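Long-range contacts in N2152 (Neocallimastix frontalis, PDB 5U22), which probably hydrolyses rare arabinosyl-containing substrates as a polyspecific family 39 glycoside hydrolase with a TIM barrel and a beta sandwich: residues E147-W152 and P183-Y188; S159-W164 and K194-F199; N204-I209 and S238-T243. All blocks are in the same frame, centred on the assembly; numbering follows the deposited sequence.

Contact 1 of 3, residues E147-W152 and P183-Y188; sequences EPDVTW and PSFSWY
The indole of Trp-187 has the carboxylate of Asp-149 on one face: OD2 of Asp-149 sits off-centre, toward the rim of the ring, 3.8 Å from CE3 of Trp-187. Beside it Val-150 reaches the same indole obliquely, its CG2 3.9 Å from CZ3 of Trp-187, and the same methyl also rests on CB of Ser-186. The Phe-185 ring carries Pro-183 CG on one face, and Pro-148 crosses it at about a right angle, CG of Pro-148 coming within 4.0 Å of CD1 of Phe-185. Asp-149 is the centre of the contact. Its chi1 of 43° sets CG between the backbone N and the carbonyl carbon, turning the carboxylate onto the backbone at Ser-186 and Trp-187. There OD1 of Asp-149, through its syn lone pair, takes an almost straight bond (173°) from Ser-186 N at 2.8 Å, while OD2 of Asp-149 receives a weak, long one from Trp-187 N at 3.4 Å and a salt bridge from Lys-192, which also makes a cation-pi contact with Trp-187. An alanine here removes both acceptors, and the Ser-186 N-H and Lys-192 are likely to be left without their mates. On the other flank Glu-147 N donates to Ser-184 O at 2.8 Å, approaching from above the carbonyl plane. The extended Glu-147 side chain runs over CB of Ser-186, and its OE2 lies 3.1 Å from OG of Ser-186, a weak contact; the stronger partner of OE2 is His-213. Glu-147 and Pro-148 belong to the Asn-Glu-Pro sequence that in clan GH-A hydrolases carries the acid/base, and OE1 binds a buffer molecule here. The chemistry is thus consistent with a carboxylate that probably faces the sugar pocket, while Asp-149 holds the backbone N of Ser-186, whose side chain lies against Glu-147.

Contact 2 of 3, residues S159-W164 and K194-F199; sequences SFNQMW and KNFLQF
Phe-199 extends from its helix with a chi1 of 171°, CG lying opposite the backbone N, and this carries the ring across to Asn-161, whose own CG stands opposite its carbonyl carbon. The amide slides over the ring in the reverse direction, stacked on it with the two planes 20° apart. CB of Asn-161 lies over the middle of the Phe-199 ring, 3.6 Å from its centroid, a CH-pi contact close to the ring normal; ND2 continues the overlap toward CG of Phe-199. The far end of the ring also meets the main chain, CZ of Phe-199 approaching O of Asn-161 at 3.4 Å. Phe-196 takes the same first torsion and pushes its edge into the face of Trp-164. This pair is T-shaped: the planes stand at 83°, the Phe-196 centroid is 5.1 Å from that of the five-membered ring of Trp-164, and CZ of Phe-196 comes to 3.7 Å from CE2 of Trp-164. NE1 of Trp-164 is bonded separately to Cys-205 O, which holds one edge of the indole. Phe-160 adds a looser touch, its CE2 to CE1 of Phe-196 at 4.3 Å. At the start of its helix, Ser-159 and Gln-162 form a capping box. The axes of segments 160-164 and 194-199 approach to 11.4 Å and cross at -41°, a wide spacing bridged by these large flat groups. Phe-160 and Phe-196 both rest on Pro-183 of strand 180-185, as expected for successive outer helices packed around a TIM barrel.

Contact 3 of 3, residues N204-I209 and S238-T243; sequences NCLPDI and SERPIT. With EDO (1,2-ethanediol), chain E.
Ile-209 packs closely against Pro-241 and Thr-243, and Arg-240 grips Pro-207 beside them, while the outer end of the arginine meets water and a bound 1,2-ethanediol. On the inner side CG2 of Ile-209 is wedged against segment 238-243, 3.4 Å from O of Pro-241 and 3.6 Å from CG2 of Thr-243. The same carbonyl receives a CA-H...O contact, Ile-209 CA to Pro-241 O at 3.5 Å. Next to it Pro-241 abuts the main chain of the other segment, its CD 3.2 Å from O of Asp-208. Arg-240 folds back at chi2 (-49°), which lowers NE onto Pro-207 O; this bond from Arg-240 NE is 2.9 Å long and fairly straight (163°), runs nearly along the C=O axis and lies in the guanidinium plane. NH1 of Arg-240 then returns to its own segment, donating to Ser-238 O at 2.9 Å, so that bonds from NE and NH1, both near its plane, limit the rotation of the flat group. NH2 belongs to the looser side. It rests on CB of Leu-206 and is otherwise served by small molecules: Arg-240 NH2 donates to a water at 3.0 Å and to O1 of the ethanediol, probably from the crystallisation liquor, at 3.3 Å. That water lies within bonding distance of both Leu-206 O and Asp-208 OD1, so that it can link the guanidinium to a carboxylate it does not touch. Asp-208 itself turns elsewhere, to a salt bridge with Arg-172 and to Ile-180 N. Ile-209 opens strand 209-212 and Ile-242 opens strand 242-247, neighbours in the parallel barrel sheet, with Pro-241 bonded through its backbone to Ile-210. Helix 221-235 flanks the arginine through Tyr-228, and helix 190-202 meets the other segment, Phe-196 touching Pro-207.

Contacts 1 and 2 interleave along the chain, their segments alternating, and contact 3 follows in series. Their centres lie about 12 Å (1 and 2), about 13 Å (2 and 3) and about 16 Å (1 and 3) apart. Contact 1 sits at the C-terminal side of strand 180-185 of the parallel barrel sheet, beside the ligand pocket; contact 3 joins the starts of strands 209-212 and 242-247 at the other end of the same sheet. Contact 2, between helices 160-174 and 190-202, lies outside the strands and touches both: Trp-152 and Pro-148 pack on Phe-160, and Cys-205 on Phe-199. Together they tie successive strands and helices of the TIM barrel from pocket to base.

Contact 1 of 3, residues E147-W152 and P183-Y188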
# COMPACT_ATOMS: atom_id res chain seq x y z
N GLU A 147 -6.31 6.18 -13.64
CA GLU A 147 -5.47 5.90 -14.80
C GLU A 147 -5.90 6.71 -16.03
O GLU A 147 -6.22 6.12 -17.08
CB GLU A 147 -5.44 4.41 -15.10
CG GLU A 147 -4.96 3.63 -13.87
CD GLU A 147 -4.49 2.22 -14.18
OE1 GLU A 147 -4.93 1.63 -15.19
OE2 GLU A 147 -3.66 1.70 -13.38
N PRO A 148 -5.89 8.03 -15.95
CA PRO A 148 -6.23 8.83 -17.14
C PRO A 148 -5.29 8.57 -18.30
O PRO A 148 -5.70 8.72 -19.46
CB PRO A 148 -6.12 10.27 -16.62
CG PRO A 148 -5.10 10.18 -15.49
CD PRO A 148 -5.42 8.87 -14.83
N ASP A 149 -4.04 8.17 -18.01
CA ASP A 149 -3.08 7.84 -19.05
C ASP A 149 -3.46 6.57 -19.80
O ASP A 149 -2.84 6.27 -20.83
CB ASP A 149 -1.65 7.75 -18.48
CG ASP A 149 -1.56 7.01 -17.13
OD1 ASP A 149 -2.60 6.65 -16.54
OD2 ASP A 149 -0.41 6.80 -16.66
N VAL A 150 -4.46 5.84 -19.31
CA VAL A 150 -5.00 4.68 -19.99
C VAL A 150 -6.42 4.92 -20.47
O VAL A 150 -6.80 4.47 -21.56
CB VAL A 150 -4.94 3.44 -19.06
CG1 VAL A 150 -5.64 2.24 -19.70
CG2 VAL A 150 -3.52 3.09 -18.74
N THR A 151 -7.23 5.67 -19.70
CA THR A 151 -8.67 5.68 -19.91
C THR A 151 -9.26 7.00 -20.38
O THR A 151 -10.40 7.00 -20.83
CB THR A 151 -9.41 5.28 -18.62
OG1 THR A 151 -9.09 6.21 -17.57
CG2 THR A 151 -9.02 3.88 -18.23
N TRP A 152 -8.54 8.12 -20.28
CA TRP A 152 -9.12 9.37 -20.76
C TRP A 152 -8.93 9.49 -22.27
O TRP A 152 -7.85 9.21 -22.80
CB TRP A 152 -8.52 10.59 -20.06
CG TRP A 152 -9.39 11.77 -20.39
CD1 TRP A 152 -9.17 12.69 -21.37
CD2 TRP A 152 -10.67 12.07 -19.82
NE1 TRP A 152 -10.22 13.58 -21.42
CE2 TRP A 152 -11.15 13.22 -20.48
CE3 TRP A 152 -11.44 11.48 -18.81
CZ2 TRP A 152 -12.37 13.81 -20.15
CZ3 TRP A 152 -12.66 12.07 -18.49
CH2 TRP A 152 -13.11 13.21 -19.16
N PRO A 183 -3.37 12.41 -9.53
CA PRO A 183 -4.23 12.13 -10.68
C PRO A 183 -4.39 10.64 -11.01
O PRO A 183 -5.05 10.34 -12.00
CB PRO A 183 -3.51 12.84 -11.82
CG PRO A 183 -2.07 12.67 -11.47
CD PRO A 183 -1.99 12.69 -9.95
N SER A 184 -3.79 9.75 -10.22
CA SER A 184 -4.02 8.31 -10.31
C SER A 184 -3.46 7.69 -11.60
O SER A 184 -4.05 6.76 -12.15
CB SER A 184 -5.51 7.97 -10.16
OG SER A 184 -6.06 8.66 -9.04
N PHE A 185 -2.31 8.19 -12.06
CA PHE A 185 -1.67 7.64 -13.25
C PHE A 185 -1.47 6.14 -13.13
O PHE A 185 -1.15 5.62 -12.05
CB PHE A 185 -0.29 8.26 -13.47
CG PHE A 185 -0.28 9.73 -13.75
CD1 PHE A 185 -1.14 10.30 -14.65
CD2 PHE A 185 0.67 10.54 -13.12
CE1 PHE A 185 -1.08 11.66 -14.92
CE2 PHE A 185 0.73 11.90 -13.38
CZ PHE A 185 -0.15 12.46 -14.28
N SER A 186 -1.59 5.44 -14.26
CA SER A 186 -1.30 4.00 -14.27
C SER A 186 0.18 3.72 -14.01
O SER A 186 0.53 2.71 -13.38
CB SER A 186 -1.71 3.39 -15.59
OG SER A 186 -1.42 2.01 -15.57
N TRP A 187 1.06 4.58 -14.51
CA TRP A 187 2.48 4.45 -14.23
C TRP A 187 3.08 5.84 -14.09
O TRP A 187 2.57 6.82 -14.65
CB TRP A 187 3.22 3.65 -15.31
CG TRP A 187 3.26 4.34 -16.65
CD1 TRP A 187 4.22 5.19 -17.12
CD2 TRP A 187 2.28 4.23 -17.68
NE1 TRP A 187 3.90 5.63 -18.38
CE2 TRP A 187 2.71 5.05 -18.76
CE3 TRP A 187 1.08 3.53 -17.81
CZ2 TRP A 187 1.98 5.17 -19.94
CZ3 TRP A 187 0.35 3.66 -18.99
CH2 TRP A 187 0.81 4.47 -20.04
N TYR A 188 4.16 5.92 -13.33
CA TYR A 188 4.83 7.20 -13.12
C TYR A 188 5.74 7.52 -14.30
O TYR A 188 6.49 6.65 -14.77
CB TYR A 188 5.63 7.17 -11.82
CG TYR A 188 6.21 8.52 -11.49
CD1 TYR A 188 5.52 9.41 -10.67
CD2 TYR A 188 7.43 8.93 -12.03
CE1 TYR A 188 6.05 10.68 -10.39
CE2 TYR A 188 7.96 10.17 -11.76
CZ TYR A 188 7.26 11.04 -10.94
OH TYR A 188 7.80 12.28 -10.68

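Contact 2 of 3, residues S159-W164 and K194-F199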
# COMPACT_ATOMS: atom_id res chain seq x y z
N SER A 159 -10.32 17.70 -22.23
CA SER A 159 -9.09 17.02 -21.85
C SER A 159 -9.20 16.49 -20.42
O SER A 159 -10.10 16.85 -19.66
CB SER A 159 -7.91 17.97 -21.95
OG SER A 159 -7.97 18.92 -20.90
N PHE A 160 -8.25 15.63 -20.04
CA PHE A 160 -8.19 15.19 -18.65
C PHE A 160 -7.98 16.36 -17.71
O PHE A 160 -8.66 16.48 -16.68
CB PHE A 160 -7.08 14.16 -18.42
CG PHE A 160 -6.85 13.88 -16.95
CD1 PHE A 160 -7.79 13.16 -16.24
CD2 PHE A 160 -5.74 14.37 -16.29
CE1 PHE A 160 -7.62 12.92 -14.88
CE2 PHE A 160 -5.56 14.14 -14.93
CZ PHE A 160 -6.51 13.41 -14.22
N ASN A 161 -7.05 17.26 -18.05
CA ASN A 161 -6.82 18.42 -17.20
C ASN A 161 -8.10 19.23 -17.02
O ASN A 161 -8.36 19.76 -15.94
CB ASN A 161 -5.70 19.32 -17.76
CG ASN A 161 -4.31 18.69 -17.63
OD1 ASN A 161 -4.11 17.69 -16.94
ND2 ASN A 161 -3.34 19.30 -18.30
N GLN A 162 -8.91 19.35 -18.09
CA GLN A 162 -10.17 20.10 -17.99
C GLN A 162 -11.15 19.39 -17.06
O GLN A 162 -11.74 20.00 -16.17
CB GLN A 162 -10.79 20.31 -19.38
CG GLN A 162 -10.06 21.29 -20.36
CD GLN A 162 -10.85 21.61 -21.68
OE1 GLN A 162 -10.80 20.88 -22.68
NE2 GLN A 162 -11.52 22.75 -21.68
N MET A 163 -11.32 18.08 -17.25
CA MET A 163 -12.21 17.33 -16.37
C MET A 163 -11.72 17.38 -14.93
O MET A 163 -12.52 17.51 -13.99
CB MET A 163 -12.34 15.89 -16.86
CG MET A 163 -13.27 15.02 -16.01
SD MET A 163 -12.46 14.32 -14.53
CE MET A 163 -11.06 13.49 -15.22
N TRP A 164 -10.40 17.29 -14.73
CA TRP A 164 -9.83 17.38 -13.39
C TRP A 164 -10.18 18.71 -12.75
O TRP A 164 -10.71 18.76 -11.63
CB TRP A 164 -8.31 17.21 -13.43
CG TRP A 164 -7.68 17.48 -12.07
CD1 TRP A 164 -7.22 18.67 -11.59
CD2 TRP A 164 -7.49 16.52 -11.01
NE1 TRP A 164 -6.75 18.51 -10.30
CE2 TRP A 164 -6.90 17.20 -9.93
CE3 TRP A 164 -7.75 15.15 -10.89
CZ2 TRP A 164 -6.57 16.56 -8.72
CZ3 TRP A 164 -7.42 14.51 -9.69
CH2 TRP A 164 -6.84 15.22 -8.63
N LYS A 194 5.12 16.24 -14.07
CA LYS A 194 5.45 17.66 -14.06
C LYS A 194 4.38 18.48 -14.77
O LYS A 194 3.93 19.51 -14.26
CB LYS A 194 6.82 17.87 -14.71
CG LYS A 194 7.30 19.34 -14.71
CD LYS A 194 8.70 19.45 -15.33
CE LYS A 194 9.20 20.88 -15.40
NZ LYS A 194 10.68 20.89 -15.63
N ASN A 195 3.97 18.04 -15.96
CA ASN A 195 2.90 18.73 -16.69
C ASN A 195 1.65 18.85 -15.83
O ASN A 195 1.02 19.91 -15.77
CB ASN A 195 2.60 18.00 -18.00
CG ASN A 195 3.46 18.48 -19.17
OD1 ASN A 195 3.69 19.69 -19.33
ND2 ASN A 195 3.91 17.56 -20.01
N PHE A 196 1.29 17.78 -15.12
CA PHE A 196 0.12 17.83 -14.27
C PHE A 196 0.32 18.77 -13.08
O PHE A 196 -0.60 19.52 -12.71
CB PHE A 196 -0.24 16.44 -13.76
CG PHE A 196 -1.31 16.46 -12.71
CD1 PHE A 196 -2.63 16.68 -13.08
CD2 PHE A 196 -1.01 16.29 -11.37
CE1 PHE A 196 -3.63 16.72 -12.14
CE2 PHE A 196 -2.02 16.32 -10.42
CZ PHE A 196 -3.33 16.54 -10.81
N LEU A 197 1.49 18.72 -12.44
CA LEU A 197 1.74 19.61 -11.32
C LEU A 197 1.77 21.07 -11.76
O LEU A 197 1.24 21.95 -11.06
CB LEU A 197 3.06 19.24 -10.64
CG LEU A 197 3.01 17.89 -9.93
CD1 LEU A 197 4.39 17.55 -9.37
CD2 LEU A 197 1.97 17.93 -8.82
N GLN A 198 2.41 21.35 -12.89
CA GLN A 198 2.45 22.72 -13.39
C GLN A 198 1.04 23.23 -13.69
O GLN A 198 0.67 24.35 -13.30
CB GLN A 198 3.34 22.81 -14.62
CG GLN A 198 4.83 22.80 -14.30
CD GLN A 198 5.70 22.88 -15.54
OE1 GLN A 198 5.35 22.34 -16.59
NE2 GLN A 198 6.86 23.52 -15.41
N PHE A 199 0.23 22.41 -14.37
CA PHE A 199 -1.15 22.78 -14.63
C PHE A 199 -1.92 23.02 -13.34
O PHE A 199 -2.67 24.00 -13.23
CB PHE A 199 -1.84 21.67 -15.45
CG PHE A 199 -3.32 21.86 -15.59
CD1 PHE A 199 -3.84 22.63 -16.62
CD2 PHE A 199 -4.20 21.30 -14.67
CE1 PHE A 199 -5.21 22.82 -16.75
CE2 PHE A 199 -5.57 21.49 -14.79
CZ PHE A 199 -6.08 22.26 -15.83

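Contact 3 of 3, residues N204-I209 and S238-T243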
# COMPACT_ATOMS: atom_id res chain seq x y z
N ASN A 204 -4.87 26.31 -9.53
CA ASN A 204 -5.38 26.13 -8.17
C ASN A 204 -6.20 24.85 -8.04
O ASN A 204 -7.30 24.84 -7.49
CB ASN A 204 -6.19 27.34 -7.72
CG ASN A 204 -5.36 28.60 -7.71
OD1 ASN A 204 -5.56 29.49 -8.53
ND2 ASN A 204 -4.43 28.69 -6.77
N CYS A 205 -5.65 23.75 -8.54
CA CYS A 205 -6.34 22.47 -8.40
C CYS A 205 -5.34 21.35 -8.08
O CYS A 205 -5.49 20.21 -8.53
CB CYS A 205 -7.18 22.14 -9.64
SG CYS A 205 -6.33 22.16 -11.24
N LEU A 206 -4.35 21.66 -7.25
CA LEU A 206 -3.44 20.63 -6.77
C LEU A 206 -4.19 19.65 -5.87
O LEU A 206 -4.96 20.08 -5.00
CB LEU A 206 -2.28 21.24 -5.99
CG LEU A 206 -1.20 22.00 -6.76
CD1 LEU A 206 -0.34 22.80 -5.80
CD2 LEU A 206 -0.32 21.02 -7.55
N PRO A 207 -3.99 18.34 -6.04
CA PRO A 207 -4.60 17.39 -5.12
C PRO A 207 -4.06 17.58 -3.71
O PRO A 207 -2.95 18.08 -3.50
CB PRO A 207 -4.20 16.02 -5.69
CG PRO A 207 -2.94 16.28 -6.44
CD PRO A 207 -3.05 17.70 -6.98
N ASP A 208 -4.87 17.21 -2.72
CA ASP A 208 -4.37 17.16 -1.36
C ASP A 208 -3.46 15.96 -1.15
O ASP A 208 -2.51 16.03 -0.35
CB ASP A 208 -5.52 17.10 -0.38
CG ASP A 208 -6.45 18.25 -0.55
OD1 ASP A 208 -5.95 19.40 -0.58
OD2 ASP A 208 -7.67 18.01 -0.69
N ILE A 209 -3.74 14.86 -1.83
CA ILE A 209 -2.96 13.63 -1.75
C ILE A 209 -2.63 13.22 -3.18
O ILE A 209 -3.53 13.04 -4.01
CB ILE A 209 -3.74 12.50 -1.04
CG1 ILE A 209 -4.32 12.99 0.30
CG2 ILE A 209 -2.84 11.29 -0.81
CD1 ILE A 209 -5.31 12.01 0.95
N SER A 238 4.24 22.77 -1.85
CA SER A 238 4.44 22.22 -0.52
C SER A 238 4.19 20.71 -0.55
O SER A 238 3.32 20.21 -1.27
CB SER A 238 3.53 22.90 0.50
OG SER A 238 2.18 22.86 0.10
N GLU A 239 4.98 19.99 0.24
CA GLU A 239 4.99 18.53 0.21
C GLU A 239 3.59 17.94 0.41
O GLU A 239 2.91 18.25 1.39
CB GLU A 239 5.94 18.02 1.29
CG GLU A 239 6.41 16.61 1.10
CD GLU A 239 7.08 16.06 2.33
OE1 GLU A 239 8.12 16.62 2.73
OE2 GLU A 239 6.57 15.06 2.90
N ARG A 240 3.17 17.06 -0.55
CA ARG A 240 1.90 16.34 -0.49
C ARG A 240 2.11 14.93 0.05
O ARG A 240 3.12 14.29 -0.25
CB ARG A 240 1.26 16.24 -1.87
CG ARG A 240 0.91 17.58 -2.53
CD ARG A 240 0.17 18.42 -1.54
NE ARG A 240 -0.75 19.40 -2.12
CZ ARG A 240 -0.50 20.70 -2.20
NH1 ARG A 240 0.66 21.19 -1.78
NH2 ARG A 240 -1.42 21.51 -2.70
N PRO A 241 1.16 14.41 0.84
CA PRO A 241 1.15 12.97 1.13
C PRO A 241 1.00 12.19 -0.16
O PRO A 241 0.30 12.60 -1.08
CB PRO A 241 -0.10 12.78 2.01
CG PRO A 241 -0.48 14.15 2.47
CD PRO A 241 0.02 15.12 1.45
N ILE A 242 1.65 11.02 -0.20
CA ILE A 242 1.67 10.16 -1.38
C ILE A 242 0.81 8.93 -1.10
O ILE A 242 0.98 8.27 -0.07
CB ILE A 242 3.10 9.73 -1.74
CG1 ILE A 242 3.96 10.94 -2.06
CG2 ILE A 242 3.08 8.73 -2.90
CD1 ILE A 242 5.43 10.60 -2.21
N THR A 243 -0.08 8.60 -2.03
CA THR A 243 -0.80 7.34 -1.98
C THR A 243 -0.54 6.55 -3.26
O THR A 243 -0.85 7.00 -4.36
CB THR A 243 -2.31 7.57 -1.74
OG1 THR A 243 -2.95 6.30 -1.64
CG2 THR A 243 -2.99 8.37 -2.84
C1 EDO E . 0.04 25.20 -2.12
O1 EDO E . -0.86 24.43 -1.31
C2 EDO E . 1.27 24.41 -2.51
O2 EDO E . 2.22 25.25 -3.16
O HOH W 1 -4.30 20.79 -2.34